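Local coordinates for protein 1-acyl-sn-glycerol-3-phosphate acyltransferase (PDB 5KYM) that transfers an acyl chain from a thioester donor onto lysophosphatidic acid at the membrane, producing the phospholipid precursor phosphatidic acid, at residues V28-R31 / S32-R36; K40-K43 / Y44-E48; S86-D89 / I90-I93; I142-K146 / N147-F151. One frame throughout, in Å; residues are numbered along the deposited sequence.

Contact 1 of 4, residues V28-R31 / S32-R36; sequences VLFR and SFLMR. With HGX (1-heptadecanoyl-2-tridecanoyl-3-glycerol-phosphonyl choline), chain C.
Leu34 lies over one face of the Phe30 ring, its CG 4.2 Å above the ring plane and displaced toward the rim. CD1 of Leu34 does the touching, 3.7 Å from Phe30 CE2. The ring reaches it because Phe30 CG stands anti to the backbone N (chi1 172°), which turns the ring along the helix toward its C-terminal end. The second flat group, the Arg31 guanidinium, has the glycerol carbon C3 of the bound phospholipid over one face, 3.4 Å from Arg31 NH1. The methyl CE of Met35 approaches the same group obliquely, 3.9 Å from Arg31 NH2.

The backbone is the end of helix 2-34, one of the two long N-terminal helices. Leu29 O accepts twice there, from Phe33 N at 2.8 Å and from the hydroxyl of Ser32, whose OG is 3.0 Å away. Phe30 O receives only weak bonds, from Phe33 N and Leu34 N, consistent with a helix about to end. Beyond the segments, Arg31 NE makes a weak bond to Tyr44 of helix 38-59, and Val28 touches the bound nonane.

Phosphate oxygen O4 of the lipid is 3.8 Å from Arg31 NH2, too far to count as a bond. At that distance any pull of the Arg31 charge on the phosphate would probably be long-range only, while Phe30 and Leu34 present an apolar patch, consistent with a helix end near the membrane interface.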
loop_
_atom_site.group_PDB
_atom_site.type_symbol
_atom_site.label_atom_id
_atom_site.label_comp_id
_atom_site.label_asym_id
_atom_site.label_seq_id
_atom_site.Cartn_x
_atom_site.Cartn_y
_atom_site.Cartn_z
ATOM N N VAL A 28 10.000 -17.291 -7.398
ATOM C CA VAL A 28 10.243 -16.058 -8.166
ATOM C C VAL A 28 11.616 -15.493 -7.811
ATOM O O VAL A 28 12.423 -15.182 -8.713
ATOM C CB VAL A 28 9.117 -15.023 -7.973
ATOM C CG1 VAL A 28 9.536 -13.623 -8.403
ATOM C CG2 VAL A 28 7.887 -15.460 -8.747
ATOM N N LEU A 29 11.883 -15.372 -6.509
ATOM C CA LEU A 29 13.168 -14.857 -6.058
ATOM C C LEU A 29 14.251 -15.830 -6.500
ATOM O O LEU A 29 15.330 -15.380 -6.958
ATOM C CB LEU A 29 13.196 -14.756 -4.546
ATOM C CG LEU A 29 12.192 -13.786 -3.953
ATOM C CD1 LEU A 29 12.185 -13.987 -2.484
ATOM C CD2 LEU A 29 12.529 -12.324 -4.283
ATOM N N PHE A 30 13.974 -17.145 -6.377
ATOM C CA PHE A 30 14.945 -18.116 -6.803
ATOM C C PHE A 30 15.297 -17.940 -8.277
ATOM O O PHE A 30 16.474 -17.904 -8.606
ATOM C CB PHE A 30 14.535 -19.544 -6.536
ATOM C CG PHE A 30 15.462 -20.549 -7.163
ATOM C CD1 PHE A 30 16.644 -20.888 -6.530
ATOM C CD2 PHE A 30 15.177 -21.150 -8.384
ATOM C CE1 PHE A 30 17.517 -21.843 -7.066
ATOM C CE2 PHE A 30 16.057 -22.089 -8.947
ATOM C CZ PHE A 30 17.237 -22.421 -8.287
ATOM N N ARG A 31 14.322 -17.801 -9.166
ATOM C CA ARG A 31 14.682 -17.479 -10.555
ATOM C C ARG A 31 15.433 -16.133 -10.681
ATOM O O ARG A 31 16.342 -16.003 -11.451
ATOM C CB ARG A 31 13.471 -17.403 -11.457
ATOM C CG ARG A 31 12.998 -18.690 -12.094
ATOM C CD ARG A 31 11.722 -18.414 -12.909
ATOM N NE ARG A 31 11.791 -17.195 -13.764
ATOM C CZ ARG A 31 12.121 -17.154 -15.051
ATOM N NH1 ARG A 31 12.479 -18.262 -15.701
ATOM N NH2 ARG A 31 12.099 -15.988 -15.710
ATOM N N SER A 32 15.018 -15.113 -9.948
ATOM C CA SER A 32 15.624 -13.788 -10.095
ATOM C C SER A 32 17.074 -13.829 -9.702
ATOM O O SER A 32 17.859 -13.040 -10.244
ATOM C CB SER A 32 14.896 -12.728 -9.237
ATOM O OG SER A 32 15.453 -12.591 -7.935
ATOM N N PHE A 33 17.405 -14.717 -8.732
ATOM C CA PHE A 33 18.779 -14.857 -8.253
ATOM C C PHE A 33 19.662 -15.373 -9.374
ATOM O O PHE A 33 20.663 -14.786 -9.678
ATOM C CB PHE A 33 18.842 -15.758 -7.045
ATOM C CG PHE A 33 20.249 -16.093 -6.593
ATOM C CD1 PHE A 33 21.112 -15.120 -6.141
ATOM C CD2 PHE A 33 20.685 -17.408 -6.590
ATOM C CE1 PHE A 33 22.400 -15.436 -5.733
ATOM C CE2 PHE A 33 21.955 -17.738 -6.114
ATOM C CZ PHE A 33 22.828 -16.739 -5.711
ATOM N N LEU A 34 19.225 -16.424 -10.040
ATOM C CA LEU A 34 19.904 -16.966 -11.234
ATOM C C LEU A 34 20.064 -16.045 -12.449
ATOM O O LEU A 34 20.815 -16.372 -13.360
ATOM C CB LEU A 34 19.184 -18.232 -11.728
ATOM C CG LEU A 34 18.825 -19.253 -10.685
ATOM C CD1 LEU A 34 18.383 -20.513 -11.382
ATOM C CD2 LEU A 34 20.019 -19.526 -9.792
ATOM N N MET A 35 19.354 -14.936 -12.508
ATOM C CA MET A 35 19.457 -14.054 -13.674
ATOM C C MET A 35 20.764 -13.269 -13.754
ATOM O O MET A 35 21.143 -12.580 -12.826
ATOM C CB MET A 35 18.271 -13.106 -13.727
ATOM C CG MET A 35 16.979 -13.803 -14.055
ATOM S SD MET A 35 15.682 -12.567 -14.235
ATOM C CE MET A 35 14.373 -13.630 -13.671
ATOM N N ARG A 36 21.458 -13.409 -14.871
ATOM C CA ARG A 36 22.693 -12.670 -15.076
ATOM C C ARG A 36 22.403 -11.166 -15.018
ATOM O O ARG A 36 23.014 -10.439 -14.225
ATOM C CB ARG A 36 23.350 -13.059 -16.422
ATOM C CG ARG A 36 24.481 -12.114 -16.920
ATOM C CD ARG A 36 24.999 -12.447 -18.324
ATOM N NE ARG A 36 23.923 -12.910 -19.213
ATOM C CZ ARG A 36 23.445 -12.269 -20.278
ATOM N NH1 ARG A 36 23.969 -11.099 -20.662
ATOM N NH2 ARG A 36 22.444 -12.861 -20.978
HETATM O O11 HGX C . 10.041 -22.060 -17.535
HETATM C C11 HGX C . 9.935 -22.083 -16.319
HETATM C C12 HGX C . 10.044 -23.428 -15.605
HETATM C C13 HGX C . 9.740 -23.415 -14.106
HETATM C C14 HGX C . 9.337 -24.777 -13.534
HETATM C C15 HGX C . 9.975 -24.998 -12.154
HETATM C C16 HGX C . 9.561 -26.280 -11.405
HETATM C C17 HGX C . 10.053 -26.335 -9.950
HETATM C C18 HGX C . 11.413 -25.661 -9.722
HETATM O O3 HGX C . 9.703 -20.815 -15.628
HETATM C C3 HGX C . 9.385 -19.589 -16.311
HETATM C C2 HGX C . 7.886 -19.459 -16.596
HETATM C C1 HGX C . 7.625 -18.315 -17.598
HETATM O O3P HGX C . 7.876 -17.029 -17.004
HETATM O O2 HGX C . 7.231 -19.244 -15.337
HETATM C C31 HGX C . 5.846 -19.703 -15.213
HETATM O O31 HGX C . 5.130 -19.720 -16.216
HETATM C C32 HGX C . 5.289 -20.102 -13.847
HETATM C C33 HGX C . 5.808 -21.458 -13.364
HETATM C C34 HGX C . 5.095 -21.936 -12.091
HETATM C C35 HGX C . 6.074 -22.628 -11.125
HETATM C C36 HGX C . 5.544 -22.947 -9.708
HETATM C C37 HGX C . 6.471 -23.954 -9.000
HETATM C C38 HGX C . 6.491 -23.929 -7.462
HETATM C C39 HGX C . 7.823 -24.484 -6.914
HETATM C C40 HGX C . 7.879 -24.743 -5.400
HETATM O O1 HGX C . 8.253 -15.985 -19.264
HETATM P P1 HGX C . 7.952 -15.624 -17.825
HETATM O O4 HGX C . 8.858 -14.662 -17.076
HETATM O O5 HGX C . 6.460 -14.979 -17.764
HETATM C C4 HGX C . 6.040 -13.867 -18.572
HETATM C C5 HGX C . 4.581 -14.032 -18.990
#

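Contact 2 of 4, residues K40-K43 / Y44-E48; sequences KARK and YVLKE
Leu46 packs one turn above Arg42 in a local i to i+4 contact on helix 38-59, probably the second helix of the two-helix motif that positions the active site within the bilayer. Four successive backbone bonds establish the regular alpha-helix. Tyr44 N donates to Lys40 O at 2.9 Å, and Val45 N to Ala41 O with an N-H...O angle of 171°. Leu46 N and Lys47 N continue the series onto Arg42 O and Lys43 O.

Around this turn the chemistry divides by side. Val45 and Tyr44 face helix 2-34, where both meet Ser32, and Val45 also reaches Tyr117 and Tyr120 of helix 114-120. The CG2 branch of Val45 sits 3.4 Å from Ala41 O. Lys40, Lys43 and Lys47 occupy an exposed side, and CB of Lys47 rests 3.3 Å from Lys43 O. Near the end of the segment the buried carboxylate of Glu48, part of the nonane pocket, is held by Tyr24 and Lys51.

The Arg42 chain leaves with CG anti to the backbone N (chi1 -162°) and runs extended as far as NE. Its guanidinium is thereby laid out with Leu46 CD1 over one face, 3.9 Å from Arg42 NE.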
loop_
_atom_site.group_PDB
_atom_site.type_symbol
_atom_site.label_atom_id
_atom_site.label_comp_id
_atom_site.label_asym_id
_atom_site.label_seq_id
_atom_site.Cartn_x
_atom_site.Cartn_y
_atom_site.Cartn_z
ATOM N N LYS A 40 16.998 -6.327 -15.284
ATOM C CA LYS A 40 15.750 -6.986 -15.590
ATOM C C LYS A 40 15.320 -8.007 -14.540
ATOM O O LYS A 40 14.131 -8.305 -14.431
ATOM C CB LYS A 40 15.732 -7.574 -16.981
ATOM C CG LYS A 40 16.758 -8.617 -17.287
ATOM C CD LYS A 40 16.583 -9.058 -18.736
ATOM C CE LYS A 40 16.963 -7.972 -19.754
ATOM N NZ LYS A 40 17.636 -8.585 -20.936
ATOM N N ALA A 41 16.255 -8.542 -13.760
ATOM C CA ALA A 41 15.865 -9.334 -12.597
ATOM C C ALA A 41 14.992 -8.499 -11.692
ATOM O O ALA A 41 13.984 -8.948 -11.194
ATOM C CB ALA A 41 17.072 -9.866 -11.849
ATOM N N ARG A 42 15.368 -7.250 -11.502
ATOM C CA ARG A 42 14.598 -6.361 -10.647
ATOM C C ARG A 42 13.216 -6.167 -11.244
ATOM O O ARG A 42 12.226 -6.193 -10.499
ATOM C CB ARG A 42 15.301 -5.024 -10.449
ATOM C CG ARG A 42 14.769 -4.281 -9.274
ATOM C CD ARG A 42 15.209 -2.814 -9.068
ATOM N NE ARG A 42 14.469 -2.203 -7.950
ATOM C CZ ARG A 42 14.399 -2.725 -6.694
ATOM N NH1 ARG A 42 14.997 -3.899 -6.340
ATOM N NH2 ARG A 42 13.668 -2.117 -5.770
ATOM N N LYS A 43 13.152 -5.983 -12.569
ATOM C CA LYS A 43 11.897 -5.720 -13.253
ATOM C C LYS A 43 10.976 -6.930 -13.047
ATOM O O LYS A 43 9.795 -6.768 -12.766
ATOM C CB LYS A 43 12.080 -5.461 -14.745
ATOM C CG LYS A 43 12.123 -4.038 -15.229
ATOM C CD LYS A 43 12.620 -3.918 -16.690
ATOM C CE LYS A 43 11.715 -4.573 -17.762
ATOM N NZ LYS A 43 10.584 -3.683 -18.203
ATOM N N TYR A 44 11.530 -8.132 -13.182
ATOM C CA TYR A 44 10.776 -9.373 -13.069
ATOM C C TYR A 44 10.174 -9.493 -11.698
ATOM O O TYR A 44 8.982 -9.691 -11.596
ATOM C CB TYR A 44 11.682 -10.579 -13.362
ATOM C CG TYR A 44 11.150 -11.905 -12.946
ATOM C CD1 TYR A 44 10.087 -12.458 -13.582
ATOM C CD2 TYR A 44 11.752 -12.630 -11.931
ATOM C CE1 TYR A 44 9.607 -13.708 -13.235
ATOM C CE2 TYR A 44 11.274 -13.888 -11.559
ATOM C CZ TYR A 44 10.175 -14.410 -12.205
ATOM O OH TYR A 44 9.653 -15.638 -11.880
ATOM N N VAL A 45 10.979 -9.342 -10.648
ATOM C CA VAL A 45 10.466 -9.513 -9.293
ATOM C C VAL A 45 9.401 -8.463 -9.017
ATOM O O VAL A 45 8.324 -8.783 -8.458
ATOM C CB VAL A 45 11.536 -9.364 -8.191
ATOM C CG1 VAL A 45 10.897 -9.548 -6.793
ATOM C CG2 VAL A 45 12.646 -10.367 -8.381
ATOM N N LEU A 46 9.717 -7.221 -9.395
ATOM C CA LEU A 46 8.775 -6.131 -9.193
ATOM C C LEU A 46 7.447 -6.359 -9.896
ATOM O O LEU A 46 6.405 -6.036 -9.361
ATOM C CB LEU A 46 9.376 -4.757 -9.570
ATOM C CG LEU A 46 10.329 -4.174 -8.513
ATOM C CD1 LEU A 46 10.781 -2.819 -8.931
ATOM C CD2 LEU A 46 9.754 -4.096 -7.082
ATOM N N LYS A 47 7.483 -6.928 -11.085
ATOM C CA LYS A 47 6.285 -7.105 -11.878
ATOM C C LYS A 47 5.467 -8.176 -11.224
ATOM O O LYS A 47 4.269 -8.021 -11.109
ATOM C CB LYS A 47 6.653 -7.453 -13.324
ATOM C CG LYS A 47 5.538 -7.394 -14.339
ATOM C CD LYS A 47 5.011 -5.966 -14.515
ATOM C CE LYS A 47 3.520 -5.965 -14.801
ATOM N NZ LYS A 47 3.192 -6.872 -15.974
ATOM N N GLU A 48 6.113 -9.229 -10.723
ATOM C CA GLU A 48 5.410 -10.335 -10.035
ATOM C C GLU A 48 4.648 -9.931 -8.783
ATOM O O GLU A 48 3.630 -10.547 -8.476
ATOM C CB GLU A 48 6.383 -11.477 -9.673
ATOM C CG GLU A 48 6.858 -12.352 -10.814
ATOM C CD GLU A 48 5.699 -12.863 -11.621
ATOM O OE1 GLU A 48 4.723 -13.428 -11.011
ATOM O OE2 GLU A 48 5.743 -12.600 -12.863
#

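Contact 3 of 4, residues S86-D89 / I90-I93; sequences SLMD and IPLI
Two successive bends in the Met88 chain, chi2 -50° and chi3 -71°, fold its thioether back across Pro91, so that Met88 CE comes to 3.8 Å from Pro91 CG and the two side chains cross at about a right angle. The ring also lies against the backbone, its CD 3.4 Å from Leu87 O. Having no N-H, Pro91 gives that carbonyl nothing, and Leu87 O takes only a weak bond from Ile90 N. Regular helix bonding is established one step later, where Leu92 N donates to Met88 O at 2.9 Å and Ile93 N to Asp89 O at 2.8 Å.

Ser86 to Asp89 is a type I beta turn and a capping box at the start of helix 89-96. With chi1 at 176°, Ser86 OG accepts from Met88 N at 3.0 Å, while Ser86 N returns a weak bond of 3.1 Å to Asp89 OD2. With an alanine here instead of Pro91, the Met88 methyl would probably lose the ring carbon it crosses and be left freer to turn. Asp89 closes the HX4D sequence that begins at His84, consistent with a place in the active site. Its OD2 accepts from His84 ND1 and Gln85 N, and OD1 is bonded to Thr191. Met88 also packs on Ala56 and Phe57 of helix 38-59.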
loop_
_atom_site.group_PDB
_atom_site.type_symbol
_atom_site.label_atom_id
_atom_site.label_comp_id
_atom_site.label_asym_id
_atom_site.label_seq_id
_atom_site.Cartn_x
_atom_site.Cartn_y
_atom_site.Cartn_z
ATOM N N SER A 86 -7.932 -1.129 5.903
ATOM C CA SER A 86 -7.920 -2.575 5.753
ATOM C C SER A 86 -6.518 -3.136 5.647
ATOM O O SER A 86 -5.637 -2.457 5.189
ATOM C CB SER A 86 -8.728 -2.965 4.512
ATOM O OG SER A 86 -8.631 -4.345 4.313
ATOM N N LEU A 87 -6.314 -4.385 6.008
ATOM C CA LEU A 87 -5.024 -5.030 5.618
ATOM C C LEU A 87 -4.831 -5.019 4.119
ATOM O O LEU A 87 -3.716 -4.902 3.664
ATOM C CB LEU A 87 -4.899 -6.482 6.078
ATOM C CG LEU A 87 -4.856 -6.686 7.615
ATOM C CD1 LEU A 87 -4.742 -8.203 7.855
ATOM C CD2 LEU A 87 -3.798 -5.880 8.423
ATOM N N MET A 88 -5.909 -5.141 3.357
ATOM C CA MET A 88 -5.811 -5.222 1.941
ATOM C C MET A 88 -5.275 -3.931 1.285
ATOM O O MET A 88 -4.913 -3.935 0.087
ATOM C CB MET A 88 -7.173 -5.604 1.331
ATOM C CG MET A 88 -7.669 -7.001 1.669
ATOM S SD MET A 88 -6.479 -8.345 1.387
ATOM C CE MET A 88 -6.522 -8.306 -0.436
ATOM N N ASP A 89 -5.191 -2.832 2.035
ATOM C CA ASP A 89 -4.644 -1.614 1.455
ATOM C C ASP A 89 -3.235 -1.785 0.850
ATOM O O ASP A 89 -2.947 -1.289 -0.206
ATOM C CB ASP A 89 -4.683 -0.473 2.465
ATOM C CG ASP A 89 -6.074 -0.094 2.874
ATOM O OD1 ASP A 89 -7.051 -0.377 2.134
ATOM O OD2 ASP A 89 -6.153 0.527 3.969
ATOM N N ILE A 90 -2.388 -2.539 1.502
ATOM C CA ILE A 90 -1.059 -2.806 0.991
ATOM C C ILE A 90 -1.083 -3.557 -0.373
ATOM O O ILE A 90 -0.491 -3.066 -1.348
ATOM C CB ILE A 90 -0.183 -3.382 2.133
ATOM C CG1 ILE A 90 0.245 -2.180 3.046
ATOM C CG2 ILE A 90 1.065 -4.076 1.632
ATOM C CD1 ILE A 90 1.192 -1.050 2.445
ATOM N N PRO A 91 -1.761 -4.707 -0.452
ATOM C CA PRO A 91 -1.814 -5.334 -1.784
ATOM C C PRO A 91 -2.447 -4.417 -2.842
ATOM O O PRO A 91 -2.004 -4.412 -4.009
ATOM C CB PRO A 91 -2.673 -6.619 -1.575
ATOM C CG PRO A 91 -3.167 -6.570 -0.166
ATOM C CD PRO A 91 -2.272 -5.601 0.612
ATOM N N LEU A 92 -3.465 -3.665 -2.432
ATOM C CA LEU A 92 -4.100 -2.701 -3.305
ATOM C C LEU A 92 -3.095 -1.674 -3.813
ATOM O O LEU A 92 -2.960 -1.545 -5.021
ATOM C CB LEU A 92 -5.234 -1.978 -2.576
ATOM C CG LEU A 92 -5.995 -0.906 -3.323
ATOM C CD1 LEU A 92 -6.769 -1.584 -4.389
ATOM C CD2 LEU A 92 -6.912 -0.150 -2.420
ATOM N N ILE A 93 -2.391 -0.936 -2.937
ATOM C CA ILE A 93 -1.422 0.081 -3.418
ATOM C C ILE A 93 -0.337 -0.636 -4.311
ATOM O O ILE A 93 0.072 -0.090 -5.347
ATOM C CB ILE A 93 -0.691 0.852 -2.299
ATOM C CG1 ILE A 93 -1.576 1.430 -1.199
ATOM C CG2 ILE A 93 0.163 1.958 -2.866
ATOM C CD1 ILE A 93 -2.551 2.461 -1.634
#

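Contact 4 of 4, residues I142-K146 / N147-F151; sequences IEKLK and NGVTF
Lys144 and Leu145 meet the Phe151 ring where a Schellman motif ends helix 137-147 and sends the chain into strand 151-153. Lys144 CB lies at the ring edge, 3.8 Å from Phe151 CE1, and the lysine chain crosses the ring at about a right angle. Leu145 comes at an oblique angle, its CG 4.0 Å from Phe151 CD1. Val149 fills in beside them, with CG2 3.9 Å from Lys144 CB. Leu145 CD2 also reaches back to the chain, 3.3 Å from Val149 O. Replacing Leu145 by an alanine would probably cost the Phe151 ring its neighbour at CD1 and open a gap between the helix end and the strand.

The next shell is the cap that folds these side chains together. Val149 N donates to Lys144 O at 3.1 Å in a nearly straight bond (173°), although it meets that oxygen well above the carbonyl plane. Gly148 N gives weak bonds to Lys144 O and Leu145 O, and the positive phi of Gly148, 121°, makes the reversal possible.

Farther out, Asn77 ND2 bonds both Leu145 O and Val149 O, tying the two sides of the turn. Lys144 runs extended beyond CG, which carries NZ to the carbonyls of Asn122 and Gly123. Phe151 itself pairs by backbone bonds with Phe78 and Val80. On the exposed side of the helix, Lys146 NZ forms a salt bridge with Glu143 OE2 at 3.2 Å, approaching from the syn side, 29° out of the carboxylate plane.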
loop_
_atom_site.group_PDB
_atom_site.type_symbol
_atom_site.label_atom_id
_atom_site.label_comp_id
_atom_site.label_asym_id
_atom_site.label_seq_id
_atom_site.Cartn_x
_atom_site.Cartn_y
_atom_site.Cartn_z
ATOM N N ILE A 142 14.106 8.003 5.441
ATOM C CA ILE A 142 14.745 9.203 4.884
ATOM C C ILE A 142 15.928 8.818 3.990
ATOM O O ILE A 142 16.112 9.333 2.870
ATOM C CB ILE A 142 15.240 10.180 5.960
ATOM C CG1 ILE A 142 14.063 10.810 6.699
ATOM C CG2 ILE A 142 16.036 11.302 5.310
ATOM C CD1 ILE A 142 14.366 12.099 7.462
ATOM N N GLU A 143 16.739 7.887 4.507
ATOM C CA GLU A 143 17.957 7.449 3.829
ATOM C C GLU A 143 17.625 6.691 2.547
ATOM O O GLU A 143 18.079 7.086 1.459
ATOM C CB GLU A 143 18.864 6.673 4.800
ATOM C CG GLU A 143 19.564 7.494 5.920
ATOM C CD GLU A 143 19.991 8.945 5.559
ATOM O OE1 GLU A 143 20.820 8.998 4.608
ATOM O OE2 GLU A 143 19.514 9.972 6.222
ATOM N N LYS A 144 16.794 5.653 2.662
ATOM C CA LYS A 144 16.206 4.989 1.493
ATOM C C LYS A 144 15.577 5.928 0.461
ATOM O O LYS A 144 15.810 5.758 -0.741
ATOM C CB LYS A 144 15.157 3.954 1.913
ATOM C CG LYS A 144 15.790 2.717 2.450
ATOM C CD LYS A 144 14.880 1.787 3.244
ATOM C CE LYS A 144 15.712 0.564 3.628
ATOM N NZ LYS A 144 15.030 -0.345 4.580
ATOM N N LEU A 145 14.809 6.914 0.918
ATOM C CA LEU A 145 14.241 7.907 0.010
ATOM C C LEU A 145 15.297 8.614 -0.792
ATOM O O LEU A 145 15.156 8.704 -2.022
ATOM C CB LEU A 145 13.356 8.910 0.715
ATOM C CG LEU A 145 11.924 8.349 0.894
ATOM C CD1 LEU A 145 11.244 9.015 2.091
ATOM C CD2 LEU A 145 11.060 8.446 -0.327
ATOM N N LYS A 146 16.369 9.054 -0.118
ATOM C CA LYS A 146 17.497 9.731 -0.784
ATOM C C LYS A 146 18.186 8.848 -1.814
ATOM O O LYS A 146 18.567 9.306 -2.878
ATOM C CB LYS A 146 18.485 10.254 0.247
ATOM C CG LYS A 146 17.933 11.400 1.084
ATOM C CD LYS A 146 18.599 11.451 2.474
ATOM C CE LYS A 146 18.394 12.750 3.288
ATOM N NZ LYS A 146 19.121 12.697 4.609
ATOM N N ASN A 147 18.297 7.566 -1.554
ATOM C CA ASN A 147 18.863 6.677 -2.579
ATOM C C ASN A 147 17.886 6.354 -3.708
ATOM O O ASN A 147 18.308 5.894 -4.744
ATOM C CB ASN A 147 19.425 5.387 -1.955
ATOM C CG ASN A 147 20.409 5.675 -0.823
ATOM O OD1 ASN A 147 21.148 6.683 -0.845
ATOM N ND2 ASN A 147 20.398 4.816 0.192
ATOM N N GLY A 148 16.594 6.572 -3.521
ATOM C CA GLY A 148 15.617 6.416 -4.619
ATOM C C GLY A 148 14.488 5.421 -4.455
ATOM O O GLY A 148 13.835 5.086 -5.431
ATOM N N VAL A 149 14.226 4.957 -3.244
ATOM C CA VAL A 149 13.119 4.023 -2.998
ATOM C C VAL A 149 11.770 4.761 -2.892
ATOM O O VAL A 149 11.663 5.790 -2.195
ATOM C CB VAL A 149 13.325 3.246 -1.672
ATOM C CG1 VAL A 149 12.166 2.282 -1.446
ATOM C CG2 VAL A 149 14.663 2.510 -1.638
ATOM N N THR A 150 10.738 4.213 -3.553
ATOM C CA THR A 150 9.367 4.708 -3.364
ATOM C C THR A 150 8.842 4.218 -2.019
ATOM O O THR A 150 9.029 3.080 -1.680
ATOM C CB THR A 150 8.439 4.261 -4.515
ATOM O OG1 THR A 150 8.670 5.058 -5.669
ATOM C CG2 THR A 150 6.965 4.465 -4.208
ATOM N N PHE A 151 8.164 5.069 -1.281
ATOM C CA PHE A 151 7.529 4.664 -0.043
ATOM C C PHE A 151 6.029 4.760 -0.117
ATOM O O PHE A 151 5.488 5.465 -0.977
ATOM C CB PHE A 151 8.022 5.508 1.150
ATOM C CG PHE A 151 9.073 4.830 1.922
ATOM C CD1 PHE A 151 10.380 4.721 1.375
ATOM C CD2 PHE A 151 8.779 4.207 3.142
ATOM C CE1 PHE A 151 11.360 4.010 2.042
ATOM C CE2 PHE A 151 9.790 3.513 3.826
ATOM C CZ PHE A 151 11.067 3.413 3.266
#

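Overall arrangement
Contacts 1 and 2 belong to successive helices, 2-34 and 38-59, and touch directly: Met35 packs on Tyr44, and Ser32 on Val45. Both meet bound phospholipid, contact 1 through Arg31 and contact 2 through Tyr44, but contact 2 is set apart by its exposed lysines. All four contacts are partly buried. Contact 3, centred about 5 Å from the centre of the chain, is the most central, with one exposed residue among seven; there polar capping opens a helix and a buried aspartate joins the cap. Contact 4, about 16 Å from that centre, closes a helix instead, pairing a surface salt bridge with buried packing. Contacts 3 and 4 both lie in the acyltransferase domain, but their nearest atoms stay about 7 Å apart.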